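Local coordinates for protein transferrin (Manduca sexta, PDB 6WB6) that binds a single ferric ion together with a carbonate anion and serves as a secreted iron-transport protein of the insect, at residues 115-119 against 164-168; 361-365 against 624-630. The contacts are given in a common frame with arbitrary orientation. Residues are numbered along the deposited sequence.

How the interactions relate
Transferrins are built from two homologous lobes, and these contacts sample one each: interaction 1 the iron-bearing first lobe, interaction 2 the second. Their centres are 34 Å apart, on opposite sides of the chain's centre, and they share no element. Interaction 1 joins two irregular loops that follow neighbouring parallel strands; it is largely buried and reaches the carbonate site through Thr116. Interaction 2 sets a helix against a turn-containing loop, is only partly buried and lies away from the annotated sites. Both combine apolar packing with a CH-pi contact; they differ in their polar links, a main-chain hydrogen bond and bridging waters in interaction 1, a lysine side chain to a carbonyl in interaction 2.

Interaction 1 of 2, residues 115-119 against 164-168; sequences HTGVN and IVGKW. With CO3 (carbonate ion), chain G.
Segments 115-119 and 164-168 are the loops that follow the paired parallel strands 112-114 and 161-163. Neither is regular; Gly117 CA lies 4.7 Å from Ile164 CA, and Val118 CA 5.6 Å from Gly166 CA. Ile164 (mt) sets CD1 over the His115 ring face, 3.7 Å from the centroid in a CH-pi contact, while its CG2 lies 4.0 Å from Val118 CB. Val165 makes the direct polar link: Val118 N donates to Val165 O at 2.8 Å, nearly linear. A water joins Val165 N (3.0 Å) to His115 O (2.8 Å). Gly166, at phi 115° and psi -170°, leaves room for Val118 CG1, which a CB here would strike. Lys167 O meets Val118 CG1 at 3.5 Å. Trp168 NE1 donates to Ile164 O (2.7 Å), and its CD1 lies 3.8 Å from Val118 CB. Separate waters link Lys167 O and Trp168 O to Asn119 ND2, whose OD1 accepts from Lys148. As in transferrin anion sites, 115-119 leads into a helix, 121-131, whose start binds carbonate through Val122 N and Gly123 N. Apolar packing, one main-chain bond and waters join the loops, leaving Thr116 OG1 to donate to carbonate O2 (2.8 Å), alongside Arg120.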
# COMPACT_ATOMS: atom_id res chain seq x y z
N HIS A 115 -12.72 5.65 -19.99
CA HIS A 115 -11.42 5.30 -19.45
C HIS A 115 -11.47 3.87 -18.97
O HIS A 115 -12.52 3.36 -18.57
CB HIS A 115 -11.03 6.23 -18.27
CG HIS A 115 -10.90 7.67 -18.66
ND1 HIS A 115 -9.68 8.26 -18.93
CD2 HIS A 115 -11.83 8.63 -18.84
CE1 HIS A 115 -9.87 9.52 -19.30
NE2 HIS A 115 -11.16 9.78 -19.22
N THR A 116 -10.31 3.22 -18.97
CA THR A 116 -10.23 1.88 -18.42
C THR A 116 -10.52 1.90 -16.93
O THR A 116 -11.37 1.16 -16.43
CB THR A 116 -8.85 1.30 -18.67
OG1 THR A 116 -7.86 2.12 -18.03
CG2 THR A 116 -8.60 1.26 -20.13
N GLY A 117 -9.82 2.77 -16.21
CA GLY A 117 -10.02 2.89 -14.79
C GLY A 117 -8.89 3.69 -14.19
O GLY A 117 -7.87 3.94 -14.84
N VAL A 118 -9.06 4.06 -12.93
CA VAL A 118 -8.09 4.94 -12.29
C VAL A 118 -6.74 4.25 -12.16
O VAL A 118 -6.64 3.04 -11.91
CB VAL A 118 -8.59 5.42 -10.92
CG1 VAL A 118 -8.58 4.30 -9.89
CG2 VAL A 118 -7.73 6.60 -10.45
N ASN A 119 -5.69 5.04 -12.31
CA ASN A 119 -4.30 4.66 -12.07
C ASN A 119 -3.80 3.64 -13.06
O ASN A 119 -2.76 3.03 -12.83
CB ASN A 119 -4.12 4.14 -10.65
CG ASN A 119 -4.30 5.23 -9.62
OD1 ASN A 119 -3.94 6.36 -9.85
ND2 ASN A 119 -4.89 4.88 -8.48
N ILE A 164 -14.44 6.66 -14.90
CA ILE A 164 -13.13 6.35 -14.35
C ILE A 164 -13.30 5.63 -13.02
O ILE A 164 -13.21 6.25 -11.95
CB ILE A 164 -12.24 7.60 -14.20
CG1 ILE A 164 -12.08 8.32 -15.53
CG2 ILE A 164 -10.84 7.17 -13.77
CD1 ILE A 164 -11.19 9.59 -15.42
N VAL A 165 -13.49 4.31 -13.09
CA VAL A 165 -13.83 3.52 -11.91
C VAL A 165 -12.59 3.16 -11.12
O VAL A 165 -11.45 3.33 -11.58
CB VAL A 165 -14.60 2.23 -12.29
CG1 VAL A 165 -15.70 2.52 -13.22
CG2 VAL A 165 -13.69 1.20 -12.91
N GLY A 166 -12.80 2.63 -9.93
CA GLY A 166 -11.73 2.07 -9.15
C GLY A 166 -11.50 2.85 -7.87
O GLY A 166 -12.27 3.74 -7.50
N LYS A 167 -10.40 2.52 -7.20
CA LYS A 167 -10.05 3.13 -5.92
C LYS A 167 -9.24 4.39 -6.19
O LYS A 167 -8.03 4.33 -6.43
CB LYS A 167 -9.30 2.13 -5.05
CG LYS A 167 -10.07 0.87 -4.70
CD LYS A 167 -11.56 1.11 -4.50
CE LYS A 167 -12.20 0.11 -3.53
NZ LYS A 167 -12.51 -1.20 -4.16
N TRP A 168 -9.91 5.53 -6.19
CA TRP A 168 -9.24 6.81 -6.40
C TRP A 168 -8.35 7.18 -5.22
O TRP A 168 -7.30 7.82 -5.39
CB TRP A 168 -10.29 7.91 -6.59
CG TRP A 168 -11.20 7.75 -7.72
CD1 TRP A 168 -11.28 6.72 -8.61
CD2 TRP A 168 -12.23 8.68 -8.08
NE1 TRP A 168 -12.28 6.96 -9.52
CE2 TRP A 168 -12.88 8.16 -9.21
CE3 TRP A 168 -12.64 9.92 -7.56
CZ2 TRP A 168 -13.94 8.82 -9.83
CZ3 TRP A 168 -13.68 10.57 -8.14
CH2 TRP A 168 -14.32 10.03 -9.29
C CO3 G . -4.57 0.25 -18.73
O1 CO3 G . -5.06 -0.70 -18.00
O2 CO3 G . -5.24 1.35 -18.76
O3 CO3 G . -3.46 0.17 -19.40
O HOH W 1 -13.45 3.25 -15.88
O HOH W 2 -4.96 6.99 -6.43
O HOH W 3 -6.47 2.39 -7.57

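Interaction 2 of 2, residues 361-365 against 624-630; sequences VALSK and FLKNNNV
Three residues, Val630, Lys365 and Phe624, dominate this packing of an irregular loop on the helical segment 361-365. Val630 (chi1 t) points at the helix and places CG1 3.4 Å from Ala362 CA and 3.7 Å from Ala362 CB; their CA atoms are 5.6 Å apart. Lys365, all-trans, extends past the Phe624 ring to Val630 O, to which NZ donates at 2.9 Å; Ile620 O accepts from the same ammonium. Phe624 (chi1 t) turns its ring face to the start of that chain, with Lys365 CB 3.7 Å from the ring centroid in a CH-pi contact. Val361 adds CG2 3.6 Å from Phe624 CD1. The loop is shaped by a type I' turn, Phe624 to Asn627, with Phe624 N to Asn627 O and Asn627 N to Phe624 O both 2.8 Å. This is structural packing within the second transferrin lobe, away from the annotated sites. Helix 360-375 carries on one side this loop, which connects helix 597-611 to strand 638-641, while Leu363 points away from it to touch strands 352-357 and 381-386.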
# COMPACT_ATOMS: atom_id res chain seq x y z
N VAL A 361 19.53 3.97 9.53
CA VAL A 361 18.90 2.87 8.81
C VAL A 361 17.50 3.28 8.36
O VAL A 361 17.13 3.08 7.21
CB VAL A 361 18.87 1.58 9.66
CG1 VAL A 361 18.16 1.76 10.95
CG2 VAL A 361 18.21 0.46 8.88
N ALA A 362 16.73 3.89 9.25
CA ALA A 362 15.40 4.35 8.87
C ALA A 362 15.47 5.37 7.74
O ALA A 362 14.68 5.31 6.79
CB ALA A 362 14.69 4.91 10.07
N LEU A 363 16.43 6.30 7.81
CA LEU A 363 16.65 7.20 6.69
C LEU A 363 16.87 6.42 5.39
O LEU A 363 16.35 6.78 4.34
CB LEU A 363 17.85 8.09 6.94
CG LEU A 363 18.16 9.11 5.86
CD1 LEU A 363 16.98 10.00 5.65
CD2 LEU A 363 19.40 9.94 6.26
N SER A 364 17.70 5.38 5.43
CA SER A 364 17.96 4.66 4.20
C SER A 364 16.74 3.88 3.74
O SER A 364 16.50 3.77 2.54
CB SER A 364 19.16 3.74 4.36
OG SER A 364 18.97 2.91 5.48
N LYS A 365 15.95 3.36 4.68
CA LYS A 365 14.72 2.66 4.30
C LYS A 365 13.72 3.64 3.71
O LYS A 365 13.06 3.33 2.71
CB LYS A 365 14.12 1.93 5.52
CG LYS A 365 12.89 1.08 5.17
CD LYS A 365 12.32 0.29 6.34
CE LYS A 365 11.01 -0.37 5.94
NZ LYS A 365 10.41 -1.29 6.96
N PHE A 624 15.22 -4.83 7.64
CA PHE A 624 15.98 -3.93 6.78
C PHE A 624 17.40 -3.86 7.31
O PHE A 624 17.62 -3.39 8.44
CB PHE A 624 15.31 -2.56 6.71
CG PHE A 624 15.87 -1.67 5.65
CD1 PHE A 624 17.07 -1.01 5.84
CD2 PHE A 624 15.20 -1.51 4.46
CE1 PHE A 624 17.58 -0.22 4.87
CE2 PHE A 624 15.70 -0.71 3.49
CZ PHE A 624 16.90 -0.06 3.68
N LEU A 625 18.36 -4.36 6.54
CA LEU A 625 19.73 -4.56 7.01
C LEU A 625 19.75 -5.12 8.42
O LEU A 625 20.27 -4.52 9.36
CB LEU A 625 20.54 -3.28 6.97
CG LEU A 625 20.59 -2.61 5.61
CD1 LEU A 625 21.00 -1.14 5.76
CD2 LEU A 625 21.54 -3.39 4.73
N LYS A 626 19.12 -6.29 8.58
CA LYS A 626 19.07 -7.02 9.85
C LYS A 626 18.50 -6.19 10.99
O LYS A 626 18.74 -6.51 12.16
CB LYS A 626 20.46 -7.56 10.25
CG LYS A 626 20.96 -8.72 9.36
CD LYS A 626 22.11 -9.52 10.01
CE LYS A 626 22.71 -10.56 9.05
NZ LYS A 626 21.72 -11.06 8.06
N ASN A 627 17.76 -5.12 10.69
CA ASN A 627 17.02 -4.38 11.70
C ASN A 627 15.53 -4.56 11.50
O ASN A 627 15.04 -4.51 10.37
CB ASN A 627 17.35 -2.90 11.66
CG ASN A 627 18.77 -2.63 12.09
OD1 ASN A 627 18.98 -1.92 13.04
ND2 ASN A 627 19.74 -3.21 11.38
N ASN A 628 14.82 -4.75 12.59
CA ASN A 628 13.38 -4.91 12.53
C ASN A 628 12.68 -3.63 12.93
O ASN A 628 13.26 -2.76 13.58
CB ASN A 628 12.95 -6.07 13.42
CG ASN A 628 13.38 -7.38 12.85
OD1 ASN A 628 12.70 -7.93 11.97
ND2 ASN A 628 14.55 -7.86 13.27
N ASN A 629 11.43 -3.52 12.49
CA ASN A 629 10.56 -2.47 12.97
C ASN A 629 11.07 -1.11 12.55
O ASN A 629 10.81 -0.12 13.23
CB ASN A 629 10.41 -2.54 14.48
CG ASN A 629 9.92 -3.87 14.92
OD1 ASN A 629 9.12 -4.51 14.22
ND2 ASN A 629 10.41 -4.33 16.07
N VAL A 630 11.80 -1.07 11.44
CA VAL A 630 12.27 0.18 10.90
C VAL A 630 11.10 0.89 10.23
O VAL A 630 10.50 0.36 9.29
CB VAL A 630 13.42 -0.05 9.91
CG1 VAL A 630 14.02 1.27 9.53
CG2 VAL A 630 14.48 -0.98 10.52